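Local coordinates for Exo-1,5-alpha-L-arabinofuranobiosidase (Gibberella zeae, PDB 2YDT), which probably hydrolyses alpha-L-arabinofuranosidic linkages, acting as an exo-enzyme that releases arabinobiose from alpha-1,5-linked arabinan, at residues T119-Y124 with S137-G142. Numbering follows the deposited sequence.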
# COMPACT_ATOMS: atom_id res chain seq x y z
N THR A 119 -4.24 17.79 3.69
CA THR A 119 -3.75 16.42 3.85
C THR A 119 -2.57 16.40 4.80
O THR A 119 -1.73 17.28 4.77
CB THR A 119 -3.37 15.80 2.48
OG1 THR A 119 -2.62 16.77 1.73
CG2 THR A 119 -4.60 15.44 1.66
N LEU A 120 -2.53 15.41 5.68
CA LEU A 120 -1.49 15.32 6.67
C LEU A 120 -1.15 13.85 6.98
O LEU A 120 -1.92 13.16 7.67
CB LEU A 120 -1.91 16.10 7.92
CG LEU A 120 -0.98 16.17 9.13
CD1 LEU A 120 0.47 16.53 8.76
CD2 LEU A 120 -1.58 17.14 10.16
N ILE A 121 0.00 13.41 6.48
CA ILE A 121 0.47 12.07 6.73
C ILE A 121 1.02 12.03 8.17
O ILE A 121 1.93 12.77 8.53
CB ILE A 121 1.52 11.58 5.68
CG1 ILE A 121 0.84 11.42 4.31
CG2 ILE A 121 2.15 10.29 6.15
CD1 ILE A 121 1.83 11.20 3.12
N GLU A 122 0.48 11.08 8.96
CA GLU A 122 0.75 10.88 10.38
C GLU A 122 1.35 9.52 10.60
O GLU A 122 1.14 8.61 9.80
CB GLU A 122 -0.57 10.88 11.19
CG GLU A 122 -1.50 12.08 10.95
CD GLU A 122 -1.01 13.32 11.63
OE1 GLU A 122 0.18 13.64 11.45
OE2 GLU A 122 -1.81 13.99 12.34
N VAL A 123 2.09 9.36 11.69
CA VAL A 123 2.43 8.03 12.22
C VAL A 123 1.86 7.88 13.62
O VAL A 123 2.11 8.73 14.48
CB VAL A 123 3.96 7.74 12.22
CG1 VAL A 123 4.31 6.40 12.89
CG2 VAL A 123 4.49 7.78 10.80
N TYR A 124 1.14 6.78 13.83
CA TYR A 124 0.63 6.32 15.14
C TYR A 124 1.31 4.98 15.44
O TYR A 124 1.72 4.23 14.53
CB TYR A 124 -0.92 6.13 15.11
CG TYR A 124 -1.65 7.44 15.27
CD1 TYR A 124 -1.71 8.35 14.23
CD2 TYR A 124 -2.23 7.80 16.49
CE1 TYR A 124 -2.34 9.60 14.39
CE2 TYR A 124 -2.85 9.00 16.66
CZ TYR A 124 -2.92 9.91 15.64
OH TYR A 124 -3.53 11.14 15.85
N SER A 137 4.19 11.15 15.41
CA SER A 137 4.63 12.35 14.75
C SER A 137 3.84 12.69 13.49
O SER A 137 3.25 11.80 12.86
CB SER A 137 6.13 12.27 14.40
OG SER A 137 6.41 11.20 13.50
N HIS A 138 3.86 13.98 13.15
CA HIS A 138 3.47 14.48 11.83
C HIS A 138 4.62 14.31 10.84
O HIS A 138 5.79 14.60 11.16
CB HIS A 138 3.13 15.96 11.93
CG HIS A 138 2.02 16.28 12.87
ND1 HIS A 138 0.76 15.72 12.76
CD2 HIS A 138 1.96 17.14 13.93
CE1 HIS A 138 -0.03 16.24 13.68
NE2 HIS A 138 0.67 17.09 14.41
N VAL A 139 4.32 13.77 9.67
CA VAL A 139 5.32 13.56 8.64
C VAL A 139 5.29 14.61 7.54
O VAL A 139 6.29 15.27 7.26
CB VAL A 139 5.20 12.17 8.02
CG1 VAL A 139 6.41 11.90 7.01
CG2 VAL A 139 5.13 11.07 9.14
N ALA A 140 4.15 14.75 6.89
CA ALA A 140 4.07 15.60 5.70
C ALA A 140 2.71 16.24 5.59
O ALA A 140 1.71 15.56 5.59
CB ALA A 140 4.35 14.77 4.42
N LEU A 141 2.71 17.57 5.51
CA LEU A 141 1.49 18.35 5.29
C LEU A 141 1.38 18.77 3.86
O LEU A 141 2.37 19.23 3.25
CB LEU A 141 1.55 19.63 6.12
CG LEU A 141 0.40 20.61 6.10
CD1 LEU A 141 -0.86 20.08 6.74
CD2 LEU A 141 0.85 21.92 6.81
N GLY A 142 0.18 18.61 3.30
CA GLY A 142 -0.15 19.06 1.99
C GLY A 142 -1.51 19.75 1.93
O GLY A 142 -2.21 19.96 2.93
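H138 and E122 lie side by side on one face of the sheet and meet through a His-carboxylate hydrogen bond: H138 ND1 donates to E122 OE1 over 2.5 Å. OE1 receives it on its syn lone pair, and carboxylate and imidazole planes are 15° apart. The glutamate chain bends at chi2 (-76°), which turns CD back toward the ring. The other carboxylate oxygen, OE2, is hydrogen-bonded to N80 ND2, and the pairing with H138 would be expected to favour a charged imidazole. L120 crosses the histidine side chain obliquely, with CD2 3.8 Å from H138 ND1, while its CD1 packs on L141 CB.

The backbones run antiparallel as the hairpin of strands 119-126 and 134-142, the third and fourth strands of a four-stranded sheet, 134-142 at its edge, one blade of the beta-propeller. T119 and G142 exchange N-H...O bonds, that from G142 N to T119 O being 2.8 Å long. A classic beta bulge interrupts the register: V139 and A140 both face I121, whose O takes a bond from V139 N (2.8 Å) and a weak one from A140 N (3.4 Å). I121 N donates to A140 O. Beyond the bulge V123 N bonds to S137 O, with a weak return from S137 N.

On the face of I121, A140 and V123, V139 reaches in from the bulge, I121 CG2 lying 4.0 Å from V139 CB and the CG2 methyls of V123 and V139 meeting at 3.7 Å. Strand 165-172 of the next blade covers this apolar row, with Y170 against I121 and A140, and L168 against both valines.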